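Long-range contact in tumor necrosis factor receptor superfamily member 16 (Rattus norvegicus, PDB 1SG1), which binds neurotrophins such as nerve growth factor through its cysteine-rich extracellular region and probably passes the signal into the cell: residues C[118-126]-C[134-142]. Residues are numbered along the deposited sequence; the frame is centred on the assembly and turned at random.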
ATOM      1  N   CYS C 118     -18.224  10.006 -12.532  1.00 39.22           N
ATOM      2  CA  CYS C 118     -18.383  11.456 -12.359  1.00 39.95           C
ATOM      3  C   CYS C 118     -19.782  11.956 -12.027  1.00 37.91           C
ATOM      4  O   CYS C 118     -20.748  11.215 -12.030  1.00 35.85           O
ATOM      5  CB  CYS C 118     -17.890  12.196 -13.589  1.00 41.39           C
ATOM      6  SG  CYS C 118     -16.113  11.992 -13.857  1.00 45.54           S
ATOM      7  N   GLU C 119     -19.868  13.252 -11.778  1.00 38.83           N
ATOM      8  CA  GLU C 119     -21.117  13.896 -11.398  1.00 39.58           C
ATOM      9  C   GLU C 119     -21.175  15.338 -11.891  1.00 39.97           C
ATOM     10  O   GLU C 119     -20.194  16.072 -11.818  1.00 38.71           O
ATOM     11  CB  GLU C 119     -21.207  13.864  -9.882  1.00 39.37           C
ATOM     12  CG  GLU C 119     -22.337  14.597  -9.238  1.00 38.37           C
ATOM     13  CD  GLU C 119     -22.246  14.495  -7.728  1.00 39.55           C
ATOM     14  OE1 GLU C 119     -21.263  15.007  -7.142  1.00 38.52           O
ATOM     15  OE2 GLU C 119     -23.146  13.881  -7.127  1.00 41.82           O
ATOM     16  N   GLU C 120     -22.330  15.727 -12.417  1.00 40.79           N
ATOM     17  CA  GLU C 120     -22.548  17.084 -12.876  1.00 40.94           C
ATOM     18  C   GLU C 120     -22.759  17.735 -11.514  1.00 39.54           C
ATOM     19  O   GLU C 120     -23.566  17.239 -10.718  1.00 36.71           O
ATOM     20  CB  GLU C 120     -23.830  17.143 -13.702  1.00 45.44           C
ATOM     21  CG  GLU C 120     -23.865  18.198 -14.786  1.00 50.14           C
ATOM     22  CD  GLU C 120     -22.856  17.940 -15.893  1.00 52.42           C
ATOM     23  OE1 GLU C 120     -22.614  16.755 -16.215  1.00 52.57           O
ATOM     24  OE2 GLU C 120     -22.318  18.926 -16.450  1.00 53.36           O
ATOM     25  N   CYS C 121     -22.008  18.803 -11.238  1.00 38.48           N
ATOM     26  CA  CYS C 121     -22.076  19.502  -9.960  1.00 35.36           C
ATOM     27  C   CYS C 121     -23.481  19.958  -9.601  1.00 39.33           C
ATOM     28  O   CYS C 121     -24.176  20.608 -10.387  1.00 37.10           O
ATOM     29  CB  CYS C 121     -21.101  20.685  -9.952  1.00 32.05           C
ATOM     30  SG  CYS C 121     -19.338  20.201  -9.951  1.00 34.39           S
ATOM     31  N   PRO C 122     -23.933  19.603  -8.397  1.00 42.26           N
ATOM     32  CA  PRO C 122     -25.275  20.003  -7.985  1.00 44.45           C
ATOM     33  C   PRO C 122     -25.385  21.481  -7.631  1.00 47.99           C
ATOM     34  O   PRO C 122     -24.396  22.224  -7.641  1.00 48.62           O
ATOM     35  CB  PRO C 122     -25.555  19.090  -6.796  1.00 43.72           C
ATOM     36  CG  PRO C 122     -24.221  18.945  -6.183  1.00 45.26           C
ATOM     37  CD  PRO C 122     -23.303  18.750  -7.376  1.00 43.59           C
ATOM     38  N   GLU C 123     -26.609  21.894  -7.329  1.00 50.82           N
ATOM     39  CA  GLU C 123     -26.905  23.264  -6.964  1.00 51.70           C
ATOM     40  C   GLU C 123     -26.019  23.634  -5.795  1.00 48.99           C
ATOM     41  O   GLU C 123     -25.969  22.916  -4.821  1.00 48.14           O
ATOM     42  CB  GLU C 123     -28.374  23.386  -6.542  1.00 57.71           C
ATOM     43  CG  GLU C 123     -29.172  24.456  -7.290  1.00 64.93           C
ATOM     44  CD  GLU C 123     -30.205  23.862  -8.252  1.00 68.60           C
ATOM     45  OE1 GLU C 123     -31.164  23.201  -7.772  1.00 68.65           O
ATOM     46  OE2 GLU C 123     -30.056  24.060  -9.483  1.00 69.61           O
ATOM     47  N   GLY C 124     -25.309  24.746  -5.910  1.00 47.18           N
ATOM     48  CA  GLY C 124     -24.460  25.188  -4.825  1.00 45.92           C
ATOM     49  C   GLY C 124     -23.005  24.770  -4.830  1.00 44.27           C
ATOM     50  O   GLY C 124     -22.279  25.113  -3.900  1.00 43.20           O
ATOM     51  N   THR C 125     -22.576  24.030  -5.848  1.00 43.98           N
ATOM     52  CA  THR C 125     -21.182  23.584  -5.924  1.00 43.58           C
ATOM     53  C   THR C 125     -20.592  23.777  -7.306  1.00 43.20           C
ATOM     54  O   THR C 125     -21.305  24.030  -8.274  1.00 43.99           O
ATOM     55  CB  THR C 125     -21.004  22.085  -5.525  1.00 43.78           C
ATOM     56  OG1 THR C 125     -21.540  21.233  -6.550  1.00 41.64           O
ATOM     57  CG2 THR C 125     -21.695  21.805  -4.195  1.00 42.52           C
ATOM     58  N   TYR C 126     -19.279  23.646  -7.398  1.00 42.24           N
ATOM     59  CA  TYR C 126     -18.613  23.837  -8.664  1.00 40.99           C
ATOM     60  C   TYR C 126     -17.406  22.937  -8.747  1.00 42.27           C
ATOM     61  O   TYR C 126     -17.024  22.286  -7.772  1.00 42.98           O
ATOM     62  CB  TYR C 126     -18.128  25.279  -8.787  1.00 40.98           C
ATOM     63  CG  TYR C 126     -16.944  25.567  -7.887  1.00 39.88           C
ATOM     64  CD1 TYR C 126     -17.091  25.600  -6.496  1.00 40.73           C
ATOM     65  CD2 TYR C 126     -15.665  25.743  -8.420  1.00 39.09           C
ATOM     66  CE1 TYR C 126     -15.996  25.799  -5.660  1.00 38.30           C
ATOM     67  CE2 TYR C 126     -14.563  25.942  -7.594  1.00 38.44           C
ATOM     68  CZ  TYR C 126     -14.736  25.970  -6.216  1.00 39.07           C
ATOM     69  OH  TYR C 126     -13.651  26.188  -5.393  1.00 39.83           O
ATOM     70  N   ASP C 134     -10.854  15.343  -8.034  1.00 34.69           N
ATOM     71  CA  ASP C 134     -11.573  16.466  -7.423  1.00 33.39           C
ATOM     72  C   ASP C 134     -13.078  16.389  -7.417  1.00 32.54           C
ATOM     73  O   ASP C 134     -13.704  16.279  -8.467  1.00 33.57           O
ATOM     74  CB  ASP C 134     -11.179  17.788  -8.090  1.00 35.32           C
ATOM     75  CG  ASP C 134      -9.821  18.282  -7.651  1.00 35.43           C
ATOM     76  OD1 ASP C 134      -9.482  18.080  -6.464  1.00 42.95           O
ATOM     77  OD2 ASP C 134      -9.105  18.890  -8.469  1.00 34.16           O
ATOM     78  N   PRO C 135     -13.685  16.460  -6.225  1.00 28.68           N
ATOM     79  CA  PRO C 135     -15.138  16.417  -6.062  1.00 24.23           C
ATOM     80  C   PRO C 135     -15.663  17.846  -6.218  1.00 23.45           C
ATOM     81  O   PRO C 135     -14.896  18.795  -6.168  1.00 19.89           O
ATOM     82  CB  PRO C 135     -15.302  15.876  -4.651  1.00 28.55           C
ATOM     83  CG  PRO C 135     -14.157  16.503  -3.938  1.00 31.40           C
ATOM     84  CD  PRO C 135     -13.004  16.422  -4.921  1.00 29.27           C
ATOM     85  N   CYS C 136     -16.966  18.001  -6.438  1.00 25.24           N
ATOM     86  CA  CYS C 136     -17.555  19.329  -6.587  1.00 27.25           C
ATOM     87  C   CYS C 136     -17.427  20.009  -5.237  1.00 27.95           C
ATOM     88  O   CYS C 136     -17.620  19.391  -4.197  1.00 30.79           O
ATOM     89  CB  CYS C 136     -19.010  19.218  -7.026  1.00 27.58           C
ATOM     90  SG  CYS C 136     -19.244  18.566  -8.729  1.00 31.27           S
ATOM     91  N   LEU C 137     -17.066  21.282  -5.247  1.00 29.59           N
ATOM     92  CA  LEU C 137     -16.863  22.000  -4.008  1.00 27.83           C
ATOM     93  C   LEU C 137     -17.969  22.980  -3.665  1.00 30.07           C
ATOM     94  O   LEU C 137     -18.720  23.438  -4.538  1.00 29.29           O
ATOM     95  CB  LEU C 137     -15.518  22.738  -4.064  1.00 28.32           C
ATOM     96  CG  LEU C 137     -14.268  21.866  -4.246  1.00 24.00           C
ATOM     97  CD1 LEU C 137     -13.045  22.712  -4.014  1.00 26.41           C
ATOM     98  CD2 LEU C 137     -14.268  20.725  -3.255  1.00 28.34           C
ATOM     99  N   PRO C 138     -18.109  23.294  -2.375  1.00 33.17           N
ATOM    100  CA  PRO C 138     -19.147  24.241  -1.975  1.00 33.12           C
ATOM    101  C   PRO C 138     -18.743  25.666  -2.344  1.00 33.34           C
ATOM    102  O   PRO C 138     -17.627  26.096  -2.087  1.00 32.70           O
ATOM    103  CB  PRO C 138     -19.284  23.996  -0.461  1.00 36.56           C
ATOM    104  CG  PRO C 138     -17.973  23.466  -0.061  1.00 34.84           C
ATOM    105  CD  PRO C 138     -17.608  22.550  -1.210  1.00 34.52           C
ATOM    106  N   CYS C 139     -19.663  26.378  -2.975  1.00 37.61           N
ATOM    107  CA  CYS C 139     -19.422  27.748  -3.420  1.00 39.80           C
ATOM    108  C   CYS C 139     -19.027  28.713  -2.308  1.00 39.91           C
ATOM    109  O   CYS C 139     -19.458  28.569  -1.156  1.00 41.29           O
ATOM    110  CB  CYS C 139     -20.669  28.315  -4.101  1.00 40.08           C
ATOM    111  SG  CYS C 139     -21.215  27.601  -5.695  1.00 45.86           S
ATOM    112  N   THR C 140     -18.201  29.696  -2.661  1.00 38.51           N
ATOM    113  CA  THR C 140     -17.815  30.737  -1.722  1.00 37.21           C
ATOM    114  C   THR C 140     -18.983  31.728  -1.689  1.00 35.98           C
ATOM    115  O   THR C 140     -19.518  32.102  -2.731  1.00 31.55           O
ATOM    116  CB  THR C 140     -16.580  31.520  -2.203  1.00 38.93           C
ATOM    117  OG1 THR C 140     -15.393  30.777  -1.927  1.00 41.29           O
ATOM    118  CG2 THR C 140     -16.493  32.868  -1.503  1.00 41.88           C
ATOM    119  N   VAL C 141     -19.386  32.152  -0.500  1.00 37.92           N
ATOM    120  CA  VAL C 141     -20.468  33.126  -0.409  1.00 42.12           C
ATOM    121  C   VAL C 141     -19.868  34.496  -0.109  1.00 41.29           C
ATOM    122  O   VAL C 141     -19.372  34.720   0.996  1.00 41.75           O
ATOM    123  CB  VAL C 141     -21.461  32.771   0.706  1.00 43.20           C
ATOM    124  CG1 VAL C 141     -22.639  33.720   0.669  1.00 46.97           C
ATOM    125  CG2 VAL C 141     -21.937  31.347   0.542  1.00 48.08           C
ATOM    126  N   CYS C 142     -19.892  35.392  -1.097  1.00 42.07           N
ATOM    127  CA  CYS C 142     -19.356  36.739  -0.924  1.00 44.70           C
ATOM    128  C   CYS C 142     -20.103  37.475   0.172  1.00 44.86           C
ATOM    129  O   CYS C 142     -21.311  37.322   0.329  1.00 42.53           O
ATOM    130  CB  CYS C 142     -19.473  37.578  -2.197  1.00 44.54           C
ATOM    131  SG  CYS C 142     -18.397  37.186  -3.612  1.00 49.03           S
TER
HETATM  132  O   HOH W   1     -18.361  15.611  -6.629  1.00 36.90           O
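Tyr126 and Leu137 form an antiparallel hydrogen-bonded pair. Leu137 N donates to Tyr126 O at 2.7 Å, nearly straight and in the carbonyl plane. Tyr126 N returns a more bent bond to Leu137 O, whose position is less sure. Two residues along each segment, Cys139 N donates a hydrogen bond to Gly124 O at 3.0 Å, with an N-H...O angle of 169°. Three backbone bonds thus join the segments. Pro138, which has no N-H, sits in the non-hydrogen-bonded pair with Thr125.

The type II turn from Pro122 to Thr125 is also closed. Pro122 O accepts from both Thr125 N and Thr125 OG1, from the same face of its plane. Gly124 takes a positive phi (93°) that suits glycine. Cys136 N is met by a water at 2.8 Å, which in turn donates to Glu119 OE1. Outside the two segments, Glu119 OE1 also makes a salt bridge to a basic side chain on the chain of another protein. The side chains of Tyr126 and Leu137 cross obliquely, and Tyr126 CE1 lies 3.5 Å from Leu137 CB.

The Cys121-Cys136 disulfide (chi3 -87°) locks the two segments beside the hairpin. With Cys139-Cys152 and Cys142-Cys160 it gives the 1-2, 3-5, 4-6 disulfide pattern of a TNF-receptor cysteine-rich repeat.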